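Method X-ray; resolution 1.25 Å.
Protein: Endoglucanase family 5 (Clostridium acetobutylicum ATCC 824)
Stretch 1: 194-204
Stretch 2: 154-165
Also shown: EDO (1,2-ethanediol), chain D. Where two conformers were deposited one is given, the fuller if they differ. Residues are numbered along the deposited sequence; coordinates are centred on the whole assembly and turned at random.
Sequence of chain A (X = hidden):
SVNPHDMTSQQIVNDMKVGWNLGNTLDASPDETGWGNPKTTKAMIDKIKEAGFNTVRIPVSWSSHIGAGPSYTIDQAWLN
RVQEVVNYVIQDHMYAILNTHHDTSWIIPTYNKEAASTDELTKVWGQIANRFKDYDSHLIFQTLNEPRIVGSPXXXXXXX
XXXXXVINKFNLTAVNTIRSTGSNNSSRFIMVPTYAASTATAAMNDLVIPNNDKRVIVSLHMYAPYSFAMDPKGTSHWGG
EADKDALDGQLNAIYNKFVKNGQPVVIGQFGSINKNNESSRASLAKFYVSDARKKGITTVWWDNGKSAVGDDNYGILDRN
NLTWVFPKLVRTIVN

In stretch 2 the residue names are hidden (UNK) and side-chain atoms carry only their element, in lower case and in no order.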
ATOM      1  N   THR A 194      -3.566   6.685  -7.506  1.00  6.03           N
ATOM      2  CA  THR A 194      -4.404   6.759  -8.692  1.00  6.09           C
ATOM      3  C   THR A 194      -5.661   5.898  -8.465  1.00  6.01           C
ATOM      4  O   THR A 194      -5.778   5.145  -7.488  1.00  6.18           O
ATOM      5  CB  THR A 194      -3.614   6.219  -9.876  1.00  6.31           C
ATOM      6  OG1 THR A 194      -3.210   4.898  -9.516  1.00  6.51           O
ATOM      7  CG2 THR A 194      -2.396   7.060 -10.231  1.00  7.50           C
ATOM      8  N   TYR A 195      -6.571   5.937  -9.439  1.00  6.19           N
ATOM      9  CA  TYR A 195      -7.708   5.011  -9.493  1.00  6.80           C
ATOM     10  C   TYR A 195      -7.161   3.592  -9.389  1.00  6.13           C
ATOM     11  O   TYR A 195      -6.307   3.190 -10.171  1.00  6.73           O
ATOM     12  CB  TYR A 195      -8.452   5.182 -10.834  1.00  7.42           C
ATOM     13  CG  TYR A 195      -9.671   4.275 -10.934  1.00  6.36           C
ATOM     14  CD1 TYR A 195      -9.555   2.948 -11.270  1.00  7.37           C
ATOM     15  CD2 TYR A 195     -10.949   4.770 -10.685  1.00  7.66           C
ATOM     16  CE1 TYR A 195     -10.654   2.106 -11.337  1.00  6.72           C
ATOM     17  CE2 TYR A 195     -12.061   3.930 -10.747  1.00  7.62           C
ATOM     18  CZ  TYR A 195     -11.910   2.612 -11.087  1.00  6.86           C
ATOM     19  OH  TYR A 195     -13.000   1.756 -11.143  1.00  8.11           O
ATOM     20  N   ALA A 196      -7.664   2.839  -8.403  1.00  6.86           N
ATOM     21  CA  ALA A 196      -7.280   1.453  -8.122  1.00  6.66           C
ATOM     22  C   ALA A 196      -5.788   1.275  -7.832  1.00  5.93           C
ATOM     23  O   ALA A 196      -5.299   0.152  -7.905  1.00  6.35           O
ATOM     24  CB  ALA A 196      -7.754   0.491  -9.199  1.00  6.76           C
ATOM     25  N   ALA A 197      -5.061   2.343  -7.550  1.00  5.74           N
ATOM     26  CA  ALA A 197      -3.602   2.323  -7.492  1.00  5.61           C
ATOM     27  C   ALA A 197      -3.002   1.809  -8.792  1.00  5.62           C
ATOM     28  O   ALA A 197      -1.908   1.262  -8.832  1.00  6.87           O
ATOM     29  CB  ALA A 197      -3.053   1.601  -6.254  1.00  6.02           C
ATOM     30  N   SER A 198      -3.723   1.995  -9.899  1.00  6.22           N
ATOM     31  CA  SER A 198      -3.327   1.499 -11.204  1.00  6.84           C
ATOM     32  C   SER A 198      -2.178   2.297 -11.806  1.00  5.96           C
ATOM     33  O   SER A 198      -2.097   3.513 -11.699  1.00  6.81           O
ATOM     34  CB  SER A 198      -4.526   1.600 -12.141  1.00  6.73           C
ATOM     35  OG  SER A 198      -4.228   1.068 -13.418  1.00  9.17           O
ATOM     36  N   THR A 199      -1.364   1.593 -12.579  1.00  6.54           N
ATOM     37  CA  THR A 199      -0.324   2.170 -13.434  1.00  7.24           C
ATOM     38  C   THR A 199      -0.825   2.408 -14.858  1.00  7.87           C
ATOM     39  O   THR A 199      -0.040   2.811 -15.717  1.00  9.65           O
ATOM     40  CB  THR A 199       0.938   1.289 -13.473  1.00  8.02           C
ATOM     41  OG1 THR A 199       0.566   0.000 -13.973  1.00  9.34           O
ATOM     42  CG2 THR A 199       1.531   1.158 -12.090  1.00  9.19           C
ATOM     43  N   ALA A 200      -2.110   2.214 -15.133  1.00  8.31           N
ATOM     44  CA  ALA A 200      -2.648   2.518 -16.455  1.00  8.03           C
ATOM     45  C   ALA A 200      -2.299   3.953 -16.809  1.00  9.07           C
ATOM     46  O   ALA A 200      -2.375   4.859 -15.977  1.00  8.95           O
ATOM     47  CB  ALA A 200      -4.158   2.320 -16.469  1.00 11.16           C
ATOM     48  N   THR A 201      -2.004   4.169 -18.086  1.00  9.61           N
ATOM     49  CA  THR A 201      -1.598   5.494 -18.568  1.00 10.00           C
ATOM     50  C   THR A 201      -2.581   6.596 -18.157  1.00  9.23           C
ATOM     51  O   THR A 201      -2.166   7.629 -17.637  1.00  9.33           O
ATOM     52  CB  THR A 201      -1.431   5.446 -20.096  1.00 11.12           C
ATOM     53  OG1 THR A 201      -0.499   4.397 -20.411  1.00 12.58           O
ATOM     54  CG2 THR A 201      -0.963   6.787 -20.652  1.00 12.74           C
ATOM     55  N   ALA A 202      -3.874   6.383 -18.355  1.00  9.47           N
ATOM     56  CA  ALA A 202      -4.844   7.425 -18.053  1.00  9.45           C
ATOM     57  C   ALA A 202      -4.966   7.647 -16.552  1.00  9.02           C
ATOM     58  O   ALA A 202      -5.236   8.773 -16.100  1.00  9.30           O
ATOM     59  CB  ALA A 202      -6.228   7.116 -18.620  1.00 12.45           C
ATOM     60  N   ALA A 203      -4.837   6.583 -15.751  1.00  8.24           N
ATOM     61  CA  ALA A 203      -4.876   6.727 -14.298  1.00  7.35           C
ATOM     62  C   ALA A 203      -3.734   7.602 -13.811  1.00  7.35           C
ATOM     63  O   ALA A 203      -3.919   8.483 -12.965  1.00  8.13           O
ATOM     64  CB  ALA A 203      -4.861   5.347 -13.649  1.00  8.57           C
ATOM     65  N   MET A 204      -2.533   7.363 -14.325  1.00  7.40           N
ATOM     66  CA  MET A 204      -1.397   8.176 -13.922  1.00  8.36           C
ATOM     67  C   MET A 204      -1.515   9.591 -14.466  1.00  7.81           C
ATOM     68  O   MET A 204      -1.179  10.547 -13.767  1.00  9.32           O
ATOM     69  CB  MET A 204      -0.084   7.533 -14.356  1.00  9.02           C
ATOM     70  CG  MET A 204       0.140   6.141 -13.743  1.00  8.62           C
ATOM     71  SD  MET A 204       1.869   5.576 -13.781  1.00 10.84           S
ATOM     72  CE  MET A 204       2.142   5.587 -15.553  1.00 13.37           C
ATOM     73  N   UNK A 154     -14.291  -1.004 -16.178  1.00  8.18           N
ATOM     74  CA  UNK A 154     -12.989  -0.356 -16.099  1.00  7.72           C
ATOM     75  C   UNK A 154     -12.282  -0.531 -14.767  1.00  8.37           C
ATOM     76  O   UNK A 154     -11.227   0.091 -14.544  1.00  8.72           O
ATOM     77  c   UNK A 154     -13.098   1.132 -16.457  1.00  9.48           C
ATOM     78  c   UNK A 154     -15.187   1.494 -17.890  1.00 13.42           C
ATOM     79  c   UNK A 154     -13.675   1.431 -17.838  1.00 12.20           C
ATOM     80  o   UNK A 154     -15.905   1.342 -16.896  1.00 13.82           O
ATOM     81  o   UNK A 154     -15.699   1.731 -19.029  1.00 18.81           O
ATOM     82  N   UNK A 155     -12.816  -1.368 -13.877  1.00  7.89           N
ATOM     83  CA  UNK A 155     -12.271  -1.532 -12.537  1.00  8.00           C
ATOM     84  C   UNK A 155     -10.769  -1.757 -12.535  1.00  8.71           C
ATOM     85  O   UNK A 155     -10.058  -1.177 -11.699  1.00  8.74           O
ATOM     86  o   UNK A 155     -14.132  -4.715 -10.285  1.00  8.72           O
ATOM     87  c   UNK A 155     -13.251  -4.067  -9.696  1.00  7.85           C
ATOM     88  o   UNK A 155     -12.898  -4.290  -8.484  1.00  8.76           O
ATOM     89  c   UNK A 155     -13.010  -2.675 -11.830  1.00  7.02           C
ATOM     90  c   UNK A 155     -12.555  -2.914 -10.412  1.00  8.27           C
ATOM     91  N   UNK A 156     -10.277  -2.629 -13.404  1.00  8.38           N
ATOM     92  CA  UNK A 156      -8.857  -2.957 -13.463  1.00  8.75           C
ATOM     93  C   UNK A 156      -8.160  -2.375 -14.684  1.00  9.88           C
ATOM     94  O   UNK A 156      -7.049  -2.811 -15.027  1.00 12.45           O
ATOM     95  c   UNK A 156     -10.315  -5.830 -11.883  1.00 11.93           C
ATOM     96  c   UNK A 156      -9.579  -5.178  -8.409  1.00 11.69           C
ATOM     97  c   UNK A 156      -8.583  -4.353  -7.930  1.00 11.98           C
ATOM     98  c   UNK A 156      -9.700  -5.308  -9.793  1.00 10.75           C
ATOM     99  c   UNK A 156      -8.873  -4.599 -10.689  1.00 10.25           C
ATOM    100  n   UNK A 156     -10.586  -6.023 -10.543  1.00 11.54           N
ATOM    101  c   UNK A 156      -8.678  -4.467 -13.337  1.00 10.19           C
ATOM    102  c   UNK A 156      -7.883  -3.754 -10.164  1.00 11.38           C
ATOM    103  c   UNK A 156      -9.262  -4.974 -12.020  1.00 10.61           C
ATOM    104  c   UNK A 156      -7.758  -3.654  -8.783  1.00 11.96           C
ATOM    105  N   UNK A 157      -8.758  -1.388 -15.321  1.00  8.95           N
ATOM    106  CA  UNK A 157      -8.232  -0.727 -16.503  1.00 10.53           C
ATOM    107  C   UNK A 157      -7.992   0.766 -16.289  1.00 12.13           C
ATOM    108  O   UNK A 157      -7.893   1.535 -17.276  1.00 13.96           O
ATOM    109  n   UNK A 157     -10.414  -2.865 -18.286  1.00 12.52           N
ATOM    110  o   UNK A 157      -8.173  -2.983 -18.260  1.00 17.43           O
ATOM    111  c   UNK A 157      -9.234  -2.346 -18.096  1.00 14.79           C
ATOM    112  c   UNK A 157      -9.192  -0.938 -17.691  1.00 12.30           C
ATOM    113  N   UNK A 158      -7.938   1.225 -15.068  1.00  9.11           N
ATOM    114  CA  UNK A 158      -7.691   2.623 -14.792  1.00  9.49           C
ATOM    115  C   UNK A 158      -8.930   3.477 -14.689  1.00  8.29           C
ATOM    116  O   UNK A 158      -8.827   4.700 -14.608  1.00  9.25           O
ATOM    117  N   UNK A 159     -10.116   2.878 -14.670  1.00  8.17           N
ATOM    118  CA  UNK A 159     -11.326   3.612 -14.359  1.00  9.43           C
ATOM    119  C   UNK A 159     -11.830   4.441 -15.533  1.00  8.27           C
ATOM    120  O   UNK A 159     -11.554   4.151 -16.696  1.00  8.64           O
ATOM    121  N   UNK A 160     -12.604   5.466 -15.208  1.00  8.84           N
ATOM    122  CA  UNK A 160     -13.209   6.370 -16.166  1.00  9.20           C
ATOM    123  C   UNK A 160     -12.808   7.794 -15.828  1.00  9.42           C
ATOM    124  O   UNK A 160     -12.326   8.076 -14.724  1.00  9.56           O
ATOM    125  o   UNK A 160     -15.241   6.733 -14.928  1.00 12.46           O
ATOM    126  c   UNK A 160     -15.219   4.837 -16.455  1.00 12.26           C
ATOM    127  c   UNK A 160     -14.755   6.272 -16.174  1.00  9.87           C
ATOM    128  N   UNK A 161     -13.063   8.705 -16.756  1.00  9.76           N
ATOM    129  CA  UNK A 161     -12.785  10.103 -16.462  1.00 10.32           C
ATOM    130  C   UNK A 161     -13.538  10.557 -15.218  1.00  8.64           C
ATOM    131  O   UNK A 161     -12.979  11.251 -14.357  1.00  9.52           O
ATOM    132  c   UNK A 161     -13.158  10.947 -17.667  1.00 14.03           C
ATOM    133  N   UNK A 162     -14.801  10.158 -15.073  1.00  8.84           N
ATOM    134  CA  UNK A 162     -15.579  10.520 -13.879  1.00  8.51           C
ATOM    135  C   UNK A 162     -14.913  10.025 -12.610  1.00  7.72           C
ATOM    136  O   UNK A 162     -14.719  10.777 -11.666  1.00  8.07           O
ATOM    137  c   UNK A 162     -19.174   9.416 -12.747  1.00 10.41           C
ATOM    138  o   UNK A 162     -19.520   8.676 -13.730  1.00 17.93           O
ATOM    139  o   UNK A 162     -19.960   9.668 -11.859  1.00  9.41           O
ATOM    140  c   UNK A 162     -16.986   9.913 -13.993  1.00  8.40           C
ATOM    141  c   UNK A 162     -17.755   9.936 -12.678  1.00  8.98           C
ATOM    142  N   UNK A 163     -14.587   8.727 -12.551  1.00  7.55           N
ATOM    143  CA  UNK A 163     -14.077   8.194 -11.295  0.57  7.92           C
ATOM    144  C   UNK A 163     -12.685   8.715 -10.979  1.00  7.33           C
ATOM    145  O   UNK A 163     -12.358   8.940  -9.811  1.00  8.31           O
ATOM    146  o   UNK A 163     -13.607   6.050 -12.468  0.57  8.48           O
ATOM    147  c   UNK A 163     -14.158   6.664 -11.281  0.57  8.11           C
ATOM    148  N   UNK A 164     -11.851   8.921 -12.008  1.00  7.67           N
ATOM    149  CA  UNK A 164     -10.530   9.523 -11.772  1.00  7.78           C
ATOM    150  C   UNK A 164     -10.655  10.931 -11.194  1.00  8.08           C
ATOM    151  O   UNK A 164      -9.911  11.324 -10.283  1.00  8.77           O
ATOM    152  n   UNK A 164      -8.848   8.578 -15.866  1.00  9.48           N
ATOM    153  n   UNK A 164      -9.820   8.518 -17.934  1.00 11.24           N
ATOM    154  c   UNK A 164      -9.319   8.067 -13.462  1.00  8.19           C
ATOM    155  c   UNK A 164      -9.430   7.896 -16.826  1.00  9.29           C
ATOM    156  c   UNK A 164      -9.696   9.473 -13.049  1.00  8.34           C
ATOM    157  n   UNK A 164      -9.662   6.601 -16.685  1.00  9.63           N
ATOM    158  c   UNK A 164      -8.351   8.018 -14.605  1.00  8.72           C
ATOM    159  N   UNK A 165     -11.618  11.706 -11.711  1.00  8.26           N
ATOM    160  CA  UNK A 165     -11.887  13.042 -11.178  1.00  8.76           C
ATOM    161  C   UNK A 165     -12.285  12.966  -9.713  1.00  7.49           C
ATOM    162  O   UNK A 165     -11.729  13.682  -8.865  1.00  8.75           O
ATOM    163  o   UNK A 165     -14.285  15.629 -12.169  1.00 12.79           O
ATOM    164  c   UNK A 165     -13.204  15.148 -11.760  1.00 12.51           C
ATOM    165  o   UNK A 165     -12.348  15.840 -11.135  1.00 13.15           O
ATOM    166  c   UNK A 165     -12.977  13.691 -12.045  1.00  8.47           C
TER
HETATM  167  C1  EDO D 403      -3.879  -3.650  -9.409  1.00 26.64           C
HETATM  168  O1  EDO D 403      -2.757  -4.375  -8.940  1.00 23.33           O
HETATM  169  C2  EDO D 403      -3.549  -2.160  -9.321  1.00 15.19           C
HETATM  170  O2  EDO D 403      -4.707  -1.540  -9.847  1.00 12.91           O
HETATM  171  O   HOH W   1      -5.434  -1.510 -12.398  1.00 15.25           O

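Position 154 carries three carbons in a row, the last holding two oxygens, and this chain leads away from stretch 1: Glu 154. Its backbone does the work. It opens a type I turn, and Glu 154 O lies 3.8 Å from Tyr 195 CE1.

Position 155 repeats the pattern, three carbons and a terminal pair of oxygens, with its CA-to-CB bond pointing away; this is Glu 155. Its carboxylate is satisfied elsewhere in the structure, while its backbone O sits at the edge of the tyrosine ring, 3.4 Å from Tyr 195 CE1.

At 156 one carbon leads to fused five- and six-membered rings holding eight carbons and one nitrogen, and the six-membered ring comes near Ala 196 CB; this can only be Trp 156. The bond to CB points away, yet the ring end comes nearer, with CZ3 4.2 Å from Ala 196 CB.

Position 157 has two carbons, the second bearing one oxygen and one nitrogen, and faces away: Asn 157. Its backbone O is 3.9 Å from Ala 200 CB.

Position 158 has no side-chain atoms, and none would fit. An ideal CB would lie 2.8 Å from Ala 200 CB and be jammed against the preceding carbonyl; hence Gly 158.

Position 159 is bare too. Its phi is positive, and an ideal CB would fall 2.5 Å from Tyr 195 CD2, so this is Gly 159. Without that CB, its CA lies over the tyrosine face, 3.4 Å from the centroid of the Tyr 195 ring, a CH-pi contact.

At 160 one carbon carries an oxygen and a carbon, and makes no contact with stretch 1: Thr 160, the N-cap residue.

Position 161 shows a single carbon, out of reach: Ala 161.

Position 162, three carbons ending in two oxygens, is likewise remote: Glu 162.

Position 163 has one carbon and one oxygen, the CA-to-CB bond pointing toward stretch 1 and the oxygen close to the Tyr 195 ring: Ser 163. OG is 3.1 Å from Tyr 195 CE2 and accepts a hydrogen bond from Thr 160 N at 3.0 Å.

At 164 three carbons, a nitrogen and a carbon with two more nitrogens run beside Ala 202 and Ala 203: Arg 164. CD is 3.5 Å from Ala 202 O, and Ala 202 CB lies over one guanidinium face, 3.8 Å from CZ. NH1 donates to Gly 158 O at 2.9 Å.

Position 165, two carbons and two oxygens, is out of reach: Asp 165.

No direct hydrogen bond crosses this contact. Its rule is fit: two glycines admit a tyrosine ring and small alanines, while an arginine, tied to its own loop, packs along the alanines.

Stretch 2 154-165: EEWNGGTAESRD
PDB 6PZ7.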